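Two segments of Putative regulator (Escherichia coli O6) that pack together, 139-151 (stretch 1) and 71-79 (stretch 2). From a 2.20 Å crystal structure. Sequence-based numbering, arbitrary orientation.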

ATOM      1  N   PHE A 139       6.330   1.961   9.359  1.00 13.11           N
ATOM      2  CA  PHE A 139       7.071   2.841  10.257  1.00 12.73           C
ATOM      3  C   PHE A 139       6.103   3.650  11.092  1.00 14.53           C
ATOM      4  O   PHE A 139       5.062   4.112  10.589  1.00 14.88           O
ATOM      5  CB  PHE A 139       7.860   3.887   9.502  1.00 13.22           C
ATOM      6  CG  PHE A 139       8.969   3.368   8.631  1.00 14.36           C
ATOM      7  CD1 PHE A 139      10.285   3.593   8.967  1.00 15.14           C
ATOM      8  CD2 PHE A 139       8.688   2.779   7.417  1.00 15.41           C
ATOM      9  CE1 PHE A 139      11.320   3.188   8.109  1.00 17.38           C
ATOM     10  CE2 PHE A 139       9.692   2.360   6.540  1.00 13.25           C
ATOM     11  CZ  PHE A 139      11.027   2.575   6.893  1.00 16.40           C
ATOM     12  N   PHE A 140       6.473   3.876  12.353  1.00 14.09           N
ATOM     13  CA  PHE A 140       5.883   4.940  13.129  1.00 15.20           C
ATOM     14  C   PHE A 140       6.446   6.298  12.761  1.00 16.70           C
ATOM     15  O   PHE A 140       5.749   7.288  12.680  1.00 19.34           O
ATOM     16  CB  PHE A 140       6.195   4.696  14.589  1.00 15.56           C
ATOM     17  CG  PHE A 140       5.460   3.538  15.199  1.00 13.31           C
ATOM     18  CD1 PHE A 140       4.094   3.343  14.978  1.00 14.36           C
ATOM     19  CD2 PHE A 140       6.133   2.657  16.029  1.00 15.01           C
ATOM     20  CE1 PHE A 140       3.435   2.279  15.589  1.00 13.86           C
ATOM     21  CE2 PHE A 140       5.456   1.603  16.681  1.00 14.70           C
ATOM     22  CZ  PHE A 140       4.127   1.420  16.456  1.00 13.51           C
ATOM     23  N   SER A 141       7.739   6.383  12.608  1.00 17.50           N
ATOM     24  CA  SER A 141       8.334   7.629  12.233  1.00 18.08           C
ATOM     25  C   SER A 141       9.379   7.247  11.241  1.00 20.20           C
ATOM     26  O   SER A 141       9.718   6.062  11.111  1.00 18.56           O
ATOM     27  CB  SER A 141       8.981   8.361  13.413  1.00 18.47           C
ATOM     28  OG  SER A 141      10.132   7.658  13.885  1.00 16.11           O
ATOM     29  N   ARG A 142       9.900   8.258  10.569  1.00 22.64           N
ATOM     30  CA  ARG A 142      10.865   8.054   9.530  1.00 25.61           C
ATOM     31  C   ARG A 142      12.031   7.234  10.052  1.00 26.32           C
ATOM     32  O   ARG A 142      12.614   6.467   9.322  1.00 29.49           O
ATOM     33  CB  ARG A 142      11.366   9.414   9.024  1.00 26.77           C
ATOM     34  CG  ARG A 142      11.926   9.362   7.636  1.00 32.46           C
ATOM     35  CD  ARG A 142      12.458  10.728   7.211  1.00 41.00           C
ATOM     36  NE  ARG A 142      11.374  11.667   6.895  1.00 47.20           N
ATOM     37  CZ  ARG A 142      10.674  11.699   5.748  1.00 51.47           C
ATOM     38  NH1 ARG A 142      10.911  10.835   4.752  1.00 52.81           N
ATOM     39  NH2 ARG A 142       9.716  12.618   5.596  1.00 54.16           N
ATOM     40  N   GLU A 143      12.366   7.352  11.318  1.00 26.01           N
ATOM     41  CA  GLU A 143      13.499   6.620  11.849  1.00 26.22           C
ATOM     42  C   GLU A 143      13.156   5.419  12.712  1.00 23.61           C
ATOM     43  O   GLU A 143      14.034   4.831  13.280  1.00 23.40           O
ATOM     44  CB  GLU A 143      14.344   7.565  12.720  1.00 27.76           C
ATOM     45  CG  GLU A 143      14.998   8.712  11.935  1.00 34.02           C
ATOM     46  CD  GLU A 143      14.349  10.088  12.192  1.00 43.05           C
ATOM     47  OE1 GLU A 143      14.531  10.610  13.325  1.00 50.46           O
ATOM     48  OE2 GLU A 143      13.703  10.666  11.273  1.00 48.50           O
ATOM     49  N   LEU A 144      11.889   5.056  12.802  1.00 21.07           N
ATOM     50  CA  LEU A 144      11.439   3.993  13.671  1.00 18.16           C
ATOM     51  C   LEU A 144      10.486   3.025  12.942  1.00 16.56           C
ATOM     52  O   LEU A 144       9.268   3.171  13.004  1.00 15.58           O
ATOM     53  CB  LEU A 144      10.742   4.632  14.864  1.00 18.79           C
ATOM     54  CG  LEU A 144      10.348   3.853  16.096  1.00 20.67           C
ATOM     55  CD1 LEU A 144      11.589   3.148  16.702  1.00 21.00           C
ATOM     56  CD2 LEU A 144       9.745   4.910  17.092  1.00 18.48           C
ATOM     57  N   PRO A 145      11.033   2.003  12.269  1.00 13.87           N
ATOM     58  CA  PRO A 145      10.245   0.911  11.744  1.00 13.26           C
ATOM     59  C   PRO A 145       9.605   0.109  12.865  1.00 11.66           C
ATOM     60  O   PRO A 145      10.113   0.107  13.986  1.00 12.64           O
ATOM     61  CB  PRO A 145      11.291   0.049  10.977  1.00 12.90           C
ATOM     62  CG  PRO A 145      12.462   0.862  10.878  1.00 13.92           C
ATOM     63  CD  PRO A 145      12.458   1.742  12.085  1.00 14.92           C
ATOM     64  N   VAL A 146       8.442  -0.482  12.598  1.00 10.99           N
ATOM     65  CA  VAL A 146       7.774  -1.329  13.583  1.00  9.29           C
ATOM     66  C   VAL A 146       7.476  -2.730  13.039  1.00 11.23           C
ATOM     67  O   VAL A 146       7.427  -3.693  13.811  1.00 13.12           O
ATOM     68  CB  VAL A 146       6.502  -0.715  14.146  1.00  9.61           C
ATOM     69  CG1 VAL A 146       5.416  -0.458  13.065  1.00  8.72           C
ATOM     70  CG2 VAL A 146       5.931  -1.628  15.282  1.00  6.22           C
ATOM     71  N   GLU A 147       7.300  -2.865  11.723  1.00 11.67           N
ATOM     72  CA  GLU A 147       6.853  -4.142  11.170  1.00 12.03           C
ATOM     73  C   GLU A 147       7.378  -4.305   9.783  1.00 11.33           C
ATOM     74  O   GLU A 147       7.489  -3.309   9.057  1.00 13.43           O
ATOM     75  CB  GLU A 147       5.321  -4.240  11.177  1.00 12.54           C
ATOM     76  CG  GLU A 147       4.733  -5.612  10.796  1.00 13.70           C
ATOM     77  CD  GLU A 147       4.516  -5.803   9.311  1.00 17.69           C
ATOM     78  OE1 GLU A 147       4.208  -4.811   8.606  1.00 17.41           O
ATOM     79  OE2 GLU A 147       4.609  -6.944   8.830  1.00 19.90           O
ATOM     80  N   PHE A 148       7.737  -5.551   9.438  1.00 11.62           N
ATOM     81  CA  PHE A 148       8.307  -5.938   8.132  1.00 12.26           C
ATOM     82  C   PHE A 148       7.521  -7.152   7.661  1.00 13.32           C
ATOM     83  O   PHE A 148       7.579  -8.229   8.283  1.00 14.01           O
ATOM     84  CB  PHE A 148       9.813  -6.284   8.237  1.00 13.53           C
ATOM     85  CG  PHE A 148      10.418  -6.710   6.945  1.00 11.41           C
ATOM     86  CD1 PHE A 148      10.429  -5.849   5.859  1.00 15.78           C
ATOM     87  CD2 PHE A 148      10.946  -7.971   6.789  1.00 17.37           C
ATOM     88  CE1 PHE A 148      10.945  -6.229   4.665  1.00 13.09           C
ATOM     89  CE2 PHE A 148      11.471  -8.375   5.541  1.00 15.64           C
ATOM     90  CZ  PHE A 148      11.494  -7.516   4.531  1.00 14.91           C
ATOM     91  N   GLY A 149       6.739  -6.952   6.607  1.00 13.27           N
ATOM     92  CA  GLY A 149       5.837  -7.955   6.080  1.00 13.64           C
ATOM     93  C   GLY A 149       6.243  -8.457   4.721  1.00 14.09           C
ATOM     94  O   GLY A 149       6.778  -7.708   3.891  1.00 15.25           O
ATOM     95  N   ASN A 150       5.995  -9.736   4.507  1.00 14.42           N
ATOM     96  CA  ASN A 150       6.138 -10.387   3.224  1.00 15.71           C
ATOM     97  C   ASN A 150       4.772 -10.876   2.821  1.00 16.41           C
ATOM     98  O   ASN A 150       4.131 -11.602   3.602  1.00 15.04           O
ATOM     99  CB  ASN A 150       7.035 -11.600   3.345  1.00 15.47           C
ATOM    100  CG  ASN A 150       8.492 -11.237   3.306  1.00 18.94           C
ATOM    101  OD1 ASN A 150       9.113 -11.351   2.276  1.00 28.89           O
ATOM    102  ND2 ASN A 150       9.041 -10.775   4.417  1.00 18.12           N
ATOM    103  N   VAL A 151       4.324 -10.500   1.619  1.00 17.21           N
ATOM    104  CA  VAL A 151       2.961 -10.799   1.183  1.00 17.89           C
ATOM    105  C   VAL A 151       3.027 -11.584  -0.112  1.00 19.38           C
ATOM    106  O   VAL A 151       3.779 -11.225  -1.010  1.00 18.46           O
ATOM    107  CB  VAL A 151       2.140  -9.526   0.993  1.00 18.26           C
ATOM    108  CG1 VAL A 151       0.754  -9.853   0.576  1.00 16.37           C
ATOM    109  CG2 VAL A 151       2.102  -8.726   2.295  1.00 18.18           C
TER
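Stretch 2, residues 71-79: NRINIELCP

Stretch 2 lies against stretch 1 as an antiparallel strand followed by a short 3-10 segment. The axes of strand 144-151 and the strand through 71-73 approach to 4.6 Å, with 165° between their N-to-C directions, and the contact buries 526 Å² summed over both sides.

Stretch 1 turns a corner at Phe140, whose ring presents its edge to Leu77, with CE2 4.1 Å from Leu77 CB. A type I turn, Ser141 to Leu144, then leads into the strand; Ser141, Arg142 and Glu143 make no contact with stretch 2. Leu77, in the 3-10 segment 75-77, points toward stretch 1 and covers the start of the strand: its CD1 is 3.8 Å from Leu144 CD1, 3.4 Å from Pro145 O and 4.3 Å from Val146 CB. Water 2 lies 2.7 Å from Pro145 O and accepts from Asn74 ND2 (2.8 Å), bridging the two stretches.

Val146 O accepts from Asn74 N at 2.9 Å and 165°; the bridged pairs follow from Glu147. Glu147 faces Ile73 as a non-hydrogen-bonded pair, CA to CA 4.4 Å; on this face its CG packs 3.7 Å from Ile73 CG1, while its OE2 accepts from Asn71 ND2 at 2.9 Å. Phe148 and Arg72 form the hydrogen-bonded pair, with Phe148 N to Arg72 O at 2.8 Å and Arg72 N to Phe148 O at 2.9 Å; the latter is more bent, 139° against 160°. Their side chains occupy the opposite face from Glu147 and Ile73.

Gly149 lies across from Asn71, CA to CA 4.3 Å. An ideal CB here would come within 2.9 Å of Glu147 OE2, so the absent side chain leaves room for that carboxylate. Water 1 accepts from Asn150 ND2 (2.9 Å) and Arg72 NH1 (3.0 Å) and donates to Phe148 O (2.6 Å), joining the strands beside the Phe148-Arg72 pair.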

ATOM      1  N   ASN A  71       3.980 -11.370   8.839  1.00 10.16           N
ATOM      2  CA  ASN A  71       4.366 -10.156   9.511  1.00 10.41           C
ATOM      3  C   ASN A  71       5.496 -10.448  10.520  1.00 10.39           C
ATOM      4  O   ASN A  71       5.459 -11.465  11.217  1.00 11.90           O
ATOM      5  CB  ASN A  71       3.162  -9.573  10.290  1.00 10.51           C
ATOM      6  CG  ASN A  71       1.966  -9.323   9.440  1.00 11.21           C
ATOM      7  OD1 ASN A  71       0.913  -9.939   9.616  1.00 14.79           O
ATOM      8  ND2 ASN A  71       2.091  -8.355   8.543  1.00  9.78           N
ATOM      9  N   ARG A  72       6.470  -9.560  10.621  1.00 11.27           N
ATOM     10  CA  ARG A  72       7.480  -9.627  11.630  1.00 11.35           C
ATOM     11  C   ARG A  72       7.519  -8.259  12.318  1.00 11.22           C
ATOM     12  O   ARG A  72       7.778  -7.234  11.699  1.00 11.06           O
ATOM     13  CB  ARG A  72       8.802  -9.943  10.981  1.00 11.50           C
ATOM     14  CG  ARG A  72       8.966 -11.430  10.661  1.00 12.71           C
ATOM     15  CD  ARG A  72      10.135 -11.703   9.835  1.00 13.52           C
ATOM     16  NE  ARG A  72      10.363 -13.146   9.623  1.00 16.21           N
ATOM     17  CZ  ARG A  72       9.990 -13.800   8.524  1.00 17.60           C
ATOM     18  NH1 ARG A  72       9.316 -13.193   7.580  1.00 15.10           N
ATOM     19  NH2 ARG A  72      10.232 -15.080   8.390  1.00 17.39           N
ATOM     20  N   ILE A  73       7.279  -8.287  13.618  1.00 11.05           N
ATOM     21  CA  ILE A  73       6.952  -7.124  14.448  1.00 11.75           C
ATOM     22  C   ILE A  73       7.980  -6.916  15.561  1.00 12.91           C
ATOM     23  O   ILE A  73       8.294  -7.864  16.297  1.00 12.07           O
ATOM     24  CB  ILE A  73       5.546  -7.298  15.091  1.00 11.30           C
ATOM     25  CG1 ILE A  73       4.482  -7.442  13.988  1.00 12.67           C
ATOM     26  CG2 ILE A  73       5.250  -6.083  15.915  1.00 11.99           C
ATOM     27  CD1 ILE A  73       3.451  -8.551  14.249  1.00 12.37           C
ATOM     28  N   ASN A  74       8.513  -5.686  15.669  1.00 13.65           N
ATOM     29  CA  ASN A  74       9.381  -5.321  16.772  1.00 15.21           C
ATOM     30  C   ASN A  74       8.530  -5.170  18.029  1.00 17.25           C
ATOM     31  O   ASN A  74       7.863  -4.161  18.237  1.00 18.96           O
ATOM     32  CB  ASN A  74      10.082  -4.002  16.472  1.00 15.36           C
ATOM     33  CG  ASN A  74      11.022  -3.597  17.554  1.00 15.57           C
ATOM     34  OD1 ASN A  74      11.175  -4.302  18.555  1.00 17.73           O
ATOM     35  ND2 ASN A  74      11.694  -2.485  17.358  1.00 11.02           N
ATOM     36  N   ILE A  75       8.569  -6.158  18.881  1.00 18.64           N
ATOM     37  CA  ILE A  75       7.708  -6.201  20.058  1.00 20.41           C
ATOM     38  C   ILE A  75       8.126  -5.226  21.173  1.00 22.06           C
ATOM     39  O   ILE A  75       7.301  -4.829  22.002  1.00 20.73           O
ATOM     40  CB  ILE A  75       7.561  -7.656  20.581  1.00 20.82           C
ATOM     41  CG1 ILE A  75       8.880  -8.303  20.931  1.00 23.82           C
ATOM     42  CG2 ILE A  75       6.973  -8.547  19.527  1.00 20.17           C
ATOM     43  CD1 ILE A  75       8.755  -9.867  20.824  1.00 27.18           C
ATOM     44  N   GLU A  76       9.377  -4.765  21.142  1.00 24.46           N
ATOM     45  CA  GLU A  76       9.844  -3.765  22.127  1.00 26.01           C
ATOM     46  C   GLU A  76       9.037  -2.477  22.074  1.00 25.78           C
ATOM     47  O   GLU A  76       8.905  -1.792  23.066  1.00 25.39           O
ATOM     48  CB  GLU A  76      11.302  -3.430  21.899  1.00 27.67           C
ATOM     49  CG  GLU A  76      12.226  -4.668  21.648  1.00 33.28           C
ATOM     50  CD  GLU A  76      12.049  -5.787  22.660  1.00 42.00           C
ATOM     51  OE1 GLU A  76      11.874  -5.489  23.884  1.00 46.56           O
ATOM     52  OE2 GLU A  76      12.108  -6.987  22.235  1.00 50.19           O
ATOM     53  N   LEU A  77       8.455  -2.181  20.921  1.00 24.86           N
ATOM     54  CA  LEU A  77       7.686  -0.965  20.729  1.00 24.88           C
ATOM     55  C   LEU A  77       6.205  -1.090  21.109  1.00 25.53           C
ATOM     56  O   LEU A  77       5.530  -0.065  21.218  1.00 24.80           O
ATOM     57  CB  LEU A  77       7.799  -0.556  19.231  1.00 24.77           C
ATOM     58  CG  LEU A  77       9.207  -0.109  18.817  1.00 24.22           C
ATOM     59  CD1 LEU A  77       9.334   0.185  17.274  1.00 20.18           C
ATOM     60  CD2 LEU A  77       9.555   1.179  19.739  1.00 19.19           C
ATOM     61  N   CYS A  78       5.699  -2.328  21.247  1.00 25.94           N
ATOM     62  CA  CYS A  78       4.312  -2.604  21.632  1.00 27.23           C
ATOM     63  C   CYS A  78       4.270  -3.683  22.686  1.00 27.65           C
ATOM     64  O   CYS A  78       4.021  -4.881  22.385  1.00 26.51           O
ATOM     65  CB  CYS A  78       3.387  -2.990  20.475  1.00 27.40           C
ATOM     66  SG  CYS A  78       4.144  -3.385  18.950  1.00 34.35           S
ATOM     67  N   PRO A  79       4.502  -3.242  23.938  1.00 28.41           N
ATOM     68  CA  PRO A  79       4.244  -3.997  25.160  1.00 28.40           C
ATOM     69  C   PRO A  79       2.853  -4.609  25.083  1.00 27.46           C
ATOM     70  O   PRO A  79       1.869  -3.859  24.914  1.00 25.86           O
ATOM     71  CB  PRO A  79       4.348  -2.938  26.274  1.00 28.73           C
ATOM     72  CG  PRO A  79       5.214  -1.832  25.673  1.00 29.35           C
ATOM     73  CD  PRO A  79       4.849  -1.829  24.228  1.00 29.18           C
TER
HETATM   74  O   HOH W   1       7.986 -10.585   7.164  1.00 13.90           O
HETATM   75  O   HOH W   2      12.280  -1.217  14.942  1.00 21.36           O